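Local atomic coordinates of glutathione S-transferase (Ceriporiopsis subvermispora, PDB entry 6J3E), a protein that binds glutathione and, as a serine-type glutathione S-transferase, probably catalyses its transfer to electrophilic substrates. Residues Ile5-Ile10 / Pro72-Pro77; Val43-Ile48 / Ala137-Arg142. One frame throughout, in Å; residues are numbered along the deposited sequence.

Contact 1: Ile5-Ile10 / Pro72-Pro77; sequences IQFYDI and PVIHDP
Strands 5-9 and 73-76 run antiparallel; the axes of the short segments come within 4.7 Å, with 165° between their directions. Gln6 and His75 form a hydrogen-bonded pair. Gln6 N gives its hydrogen to His75 O at 2.8 Å, nearly straight, and His75 N returns one to Gln6 O. Further along, Tyr8 N reaches Val73 O at 2.9 Å, almost along the C=O axis. Between these bonds Phe7 and Ile74 make a non-hydrogen-bonded pair. Gln6 O also receives a CA-H...O contact from Ile74 CA.

Phe7 and Ile74 share one face of the sheet. With CG anti to the backbone N (chi1 168°), the Phe7 ring lies alongside Pro72. Ile74 CG2 lies 3.8 Å from Phe7 CD1, and Pro72 CB comes to the ring edge at Phe7 CE1, 3.9 Å away. Pro72 follows a cis peptide bond, the cis-proline that thioredoxin-fold domains carry just before this strand. These are the two central strands of the domain's four-stranded mixed sheet. Helices 22-34 and 86-96 cover the Phe7 and Ile74 face.

Gln6, Tyr8, Val73 and His75 lie on the other face. The Gln6 chain is extended beyond CG and runs alongside His75. Gln6 NE2 ends 4.0 Å from His75 CD2, with amide and ring planes 69° apart. Gln6 OE1 is hydrogen-bonded to Lys39 NZ, and His75 ND1 to Thr82 OG1. The Tyr8 ring turns its edge to Val73 O, which lies in its plane. Where strand 5-9 begins, Ile5 CD1 rests against the carboxylate of Asp76, whose OD2 is held by the hydroxyls of Tyr92 and Tyr97.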
# COMPACT_ATOMS: atom_id res chain seq x y z
N ILE A 5 19.11 20.44 -16.48
CA ILE A 5 18.69 19.05 -16.33
C ILE A 5 18.19 18.51 -17.66
O ILE A 5 17.38 19.13 -18.35
CB ILE A 5 17.58 18.93 -15.28
CG1 ILE A 5 18.11 19.26 -13.90
CG2 ILE A 5 17.03 17.49 -15.24
CD1 ILE A 5 18.73 18.06 -13.24
N GLN A 6 18.66 17.32 -18.01
CA GLN A 6 18.15 16.61 -19.16
C GLN A 6 17.11 15.61 -18.69
O GLN A 6 17.35 14.85 -17.74
CB GLN A 6 19.29 15.95 -19.92
CG GLN A 6 20.35 16.95 -20.33
CD GLN A 6 21.20 16.43 -21.46
OE1 GLN A 6 21.16 16.95 -22.58
NE2 GLN A 6 21.98 15.38 -21.17
N PHE A 7 15.94 15.62 -19.34
CA PHE A 7 14.77 14.86 -18.90
C PHE A 7 14.30 14.03 -20.07
O PHE A 7 13.82 14.58 -21.07
CB PHE A 7 13.66 15.79 -18.41
CG PHE A 7 12.33 15.11 -18.21
CD1 PHE A 7 12.22 13.96 -17.45
CD2 PHE A 7 11.18 15.67 -18.75
CE1 PHE A 7 10.98 13.36 -17.26
CE2 PHE A 7 9.94 15.07 -18.55
CZ PHE A 7 9.84 13.92 -17.80
N TYR A 8 14.40 12.71 -19.96
CA TYR A 8 14.09 11.81 -21.06
C TYR A 8 12.66 11.31 -20.93
O TYR A 8 12.24 10.86 -19.86
CB TYR A 8 15.09 10.65 -21.10
CG TYR A 8 16.51 11.15 -21.32
CD1 TYR A 8 17.25 11.69 -20.26
CD2 TYR A 8 17.11 11.12 -22.57
CE1 TYR A 8 18.56 12.17 -20.45
CE2 TYR A 8 18.41 11.58 -22.77
CZ TYR A 8 19.12 12.11 -21.71
OH TYR A 8 20.40 12.57 -21.91
N ASP A 9 11.93 11.39 -22.04
CA ASP A 9 10.49 11.19 -22.07
C ASP A 9 10.15 10.51 -23.39
O ASP A 9 10.94 10.52 -24.33
CB ASP A 9 9.77 12.55 -21.92
CG ASP A 9 8.30 12.43 -21.51
OD1 ASP A 9 7.74 11.31 -21.45
OD2 ASP A 9 7.69 13.49 -21.28
N ILE A 10 8.97 9.89 -23.43
CA ILE A 10 8.49 9.12 -24.57
C ILE A 10 7.47 9.98 -25.31
O ILE A 10 6.43 10.32 -24.72
CB ILE A 10 7.85 7.80 -24.13
CG1 ILE A 10 8.85 6.91 -23.39
CG2 ILE A 10 7.24 7.06 -25.31
CD1 ILE A 10 8.20 5.72 -22.68
N PRO A 72 10.63 7.53 -16.74
CA PRO A 72 11.54 8.68 -16.84
C PRO A 72 12.97 8.41 -16.39
O PRO A 72 13.21 7.56 -15.53
CB PRO A 72 10.90 9.70 -15.90
CG PRO A 72 10.21 8.86 -14.87
CD PRO A 72 9.65 7.71 -15.65
N VAL A 73 13.92 9.12 -16.99
CA VAL A 73 15.28 9.23 -16.48
C VAL A 73 15.70 10.69 -16.57
O VAL A 73 15.31 11.40 -17.50
CB VAL A 73 16.25 8.32 -17.25
CG1 VAL A 73 17.67 8.57 -16.82
CG2 VAL A 73 15.90 6.87 -17.02
N ILE A 74 16.47 11.16 -15.60
CA ILE A 74 17.06 12.49 -15.70
C ILE A 74 18.58 12.37 -15.60
O ILE A 74 19.11 11.51 -14.89
CB ILE A 74 16.53 13.49 -14.65
CG1 ILE A 74 16.84 13.01 -13.23
CG2 ILE A 74 15.06 13.76 -14.87
CD1 ILE A 74 16.67 14.10 -12.20
N HIS A 75 19.28 13.25 -16.33
CA HIS A 75 20.71 13.46 -16.13
C HIS A 75 20.94 14.91 -15.74
O HIS A 75 20.49 15.83 -16.42
CB HIS A 75 21.55 13.14 -17.37
CG HIS A 75 22.99 13.50 -17.19
ND1 HIS A 75 23.82 12.80 -16.35
CD2 HIS A 75 23.72 14.53 -17.68
CE1 HIS A 75 25.02 13.37 -16.35
NE2 HIS A 75 24.98 14.41 -17.16
N ASP A 76 21.65 15.09 -14.62
CA ASP A 76 21.90 16.39 -14.00
C ASP A 76 23.36 16.74 -14.24
O ASP A 76 24.23 16.30 -13.48
CB ASP A 76 21.59 16.34 -12.51
CG ASP A 76 21.63 17.72 -11.86
OD1 ASP A 76 21.82 18.71 -12.61
OD2 ASP A 76 21.44 17.82 -10.62
N PRO A 77 23.68 17.51 -15.28
CA PRO A 77 25.09 17.84 -15.53
C PRO A 77 25.71 18.62 -14.38
O PRO A 77 26.92 18.48 -14.12
CB PRO A 77 25.03 18.66 -16.83
CG PRO A 77 23.67 19.24 -16.84
CD PRO A 77 22.77 18.23 -16.20

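Contact 2: Val43-Ile48 / Ala137-Arg142; sequences VEYPDI and AQLNPR
Glu44 sits in the loop after strand 38-42, its CB directed at segment 137-142. Glu44 CB passes 4.1 Å from Arg142 NH1, and CG lies at a similar distance from the same nitrogen. CG is anti to the carbonyl carbon, and the chain then bends at chi2, which swings the carboxylate over to Asn140. Glu44 OE2 accepts a hydrogen from Asn140 ND2 at 2.8 Å. The bond is nearly straight (163°) and uses the syn lone pair of Glu44 OE2. It lies close to the amide plane, although the carboxylate and amide planes are 51° apart. Glu44 OE1 takes a hydrogen from a water, whose oxygen accepts the hydrogen of Asn140 N at 3.0 Å. Glu44 OE1 is also hydrogen-bonded to the hydroxyl of Ser143, so both carboxylate oxygens are held at the start of helix 141-153.

Asn140 is the N-cap residue of that helix, but its side chain makes no capping bond. The contact joins the thioredoxin-like domain to the all-helical C-terminal domain, the two-domain plan of glutathione transferases.

Arg142 bends at chi3 and meets Asp47 end-on in a salt bridge. Arg142 NH1 reaches Asp47 OD2 at 3.0 Å and Arg142 NH2 reaches Asp47 OD1 at 3.2 Å. The two groups are nearly coplanar, 19° apart. Pro46 CG sits over one guanidinium face, 3.7 Å from Arg142 NH2. Tyr45 CD2 touches Leu139 CD1 at 4.2 Å, and the Tyr45 ring also meets Phe147 edge-to-face.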
# COMPACT_ATOMS: atom_id res chain seq x y z
N VAL A 43 12.45 10.06 -26.55
CA VAL A 43 13.03 8.75 -26.84
C VAL A 43 11.93 7.76 -27.16
O VAL A 43 10.98 7.60 -26.38
CB VAL A 43 13.90 8.25 -25.67
CG1 VAL A 43 14.38 6.83 -25.93
CG2 VAL A 43 15.08 9.21 -25.45
N GLU A 44 12.05 7.08 -28.30
CA GLU A 44 11.07 6.07 -28.66
C GLU A 44 11.26 4.83 -27.79
O GLU A 44 12.37 4.53 -27.34
CB GLU A 44 11.19 5.70 -30.14
CG GLU A 44 10.89 6.83 -31.11
CD GLU A 44 9.43 7.27 -31.11
OE1 GLU A 44 8.56 6.49 -30.65
OE2 GLU A 44 9.14 8.40 -31.56
N TYR A 45 10.16 4.13 -27.56
CA TYR A 45 10.16 2.91 -26.75
C TYR A 45 11.30 1.96 -27.09
O TYR A 45 12.01 1.53 -26.16
CB TYR A 45 8.81 2.19 -26.88
CG TYR A 45 7.94 2.32 -25.66
CD1 TYR A 45 8.25 1.64 -24.49
CD2 TYR A 45 6.81 3.15 -25.66
CE1 TYR A 45 7.46 1.75 -23.35
CE2 TYR A 45 6.02 3.28 -24.52
CZ TYR A 45 6.34 2.57 -23.38
OH TYR A 45 5.56 2.69 -22.24
N PRO A 46 11.55 1.60 -28.35
CA PRO A 46 12.59 0.59 -28.62
C PRO A 46 14.02 1.09 -28.41
O PRO A 46 14.94 0.26 -28.32
CB PRO A 46 12.32 0.20 -30.08
CG PRO A 46 11.65 1.39 -30.67
CD PRO A 46 10.88 2.06 -29.58
N ASP A 47 14.24 2.40 -28.31
CA ASP A 47 15.56 2.96 -28.06
C ASP A 47 15.83 3.18 -26.58
O ASP A 47 16.93 3.62 -26.23
CB ASP A 47 15.74 4.31 -28.77
CG ASP A 47 15.27 4.28 -30.22
OD1 ASP A 47 15.41 3.23 -30.88
OD2 ASP A 47 14.75 5.32 -30.68
N ILE A 48 14.86 2.90 -25.71
CA ILE A 48 15.00 3.29 -24.31
C ILE A 48 16.21 2.61 -23.69
O ILE A 48 17.06 3.26 -23.07
CB ILE A 48 13.71 2.98 -23.53
CG1 ILE A 48 12.61 3.98 -23.93
CG2 ILE A 48 13.94 3.06 -22.05
CD1 ILE A 48 11.25 3.67 -23.31
N ALA A 137 -2.38 3.01 -29.55
CA ALA A 137 -3.00 3.68 -30.68
C ALA A 137 -2.52 5.11 -30.87
O ALA A 137 -2.87 5.72 -31.88
CB ALA A 137 -4.52 3.68 -30.52
N GLN A 138 -1.77 5.69 -29.93
CA GLN A 138 -1.29 7.05 -30.12
C GLN A 138 0.23 7.12 -30.13
O GLN A 138 0.79 8.22 -30.11
CB GLN A 138 -1.86 7.98 -29.05
CG GLN A 138 -1.57 7.58 -27.62
CD GLN A 138 -0.29 8.17 -27.11
OE1 GLN A 138 -0.13 9.40 -27.05
NE2 GLN A 138 0.64 7.30 -26.72
N LEU A 139 0.90 5.97 -30.21
CA LEU A 139 2.35 5.96 -30.31
C LEU A 139 2.81 6.16 -31.75
O LEU A 139 2.13 5.75 -32.70
CB LEU A 139 2.91 4.63 -29.78
CG LEU A 139 2.80 4.46 -28.27
CD1 LEU A 139 3.23 3.07 -27.84
CD2 LEU A 139 3.60 5.56 -27.58
N ASN A 140 3.95 6.83 -31.90
CA ASN A 140 4.65 6.88 -33.18
C ASN A 140 4.91 5.45 -33.67
O ASN A 140 5.11 4.54 -32.87
CB ASN A 140 5.99 7.61 -33.05
CG ASN A 140 5.82 9.10 -32.86
OD1 ASN A 140 4.85 9.69 -33.34
ND2 ASN A 140 6.76 9.71 -32.15
N PRO A 141 4.95 5.26 -34.98
CA PRO A 141 5.05 3.89 -35.53
C PRO A 141 6.19 3.02 -34.97
O PRO A 141 5.97 1.83 -34.73
CB PRO A 141 5.24 4.16 -37.03
CG PRO A 141 4.53 5.47 -37.25
CD PRO A 141 4.72 6.28 -36.01
N ARG A 142 7.39 3.57 -34.75
CA ARG A 142 8.47 2.74 -34.21
C ARG A 142 8.15 2.25 -32.80
O ARG A 142 8.38 1.07 -32.48
CB ARG A 142 9.79 3.51 -34.24
CG ARG A 142 10.30 3.96 -35.62
CD ARG A 142 11.80 4.27 -35.58
NE ARG A 142 12.54 3.16 -34.98
CZ ARG A 142 13.31 3.26 -33.90
NH1 ARG A 142 13.50 4.44 -33.31
NH2 ARG A 142 13.91 2.17 -33.44
O HOH W 1 6.03 7.16 -29.76

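In the fold
Contact 1 lies inside the thioredoxin-like domain, while contact 2 ties that domain to the helical one. Their centres are about 17 Å apart, but segments 5-10 and 43-48 touch directly. Asp9 O lies 2.7 Å from Val43 N, a probable hydrogen bond. Ile10 CD1 packs 3.7 Å from Tyr45 CZ. Both contacts come close to the glutathione site, where no glutathione is bound in this chain. The side chain of Pro72 is about 4 Å from that of Asn23 at nearest atoms, and that of Tyr45 about 4 Å from that of Arg151. Both Asn23 and Arg151 are known to bind glutathione.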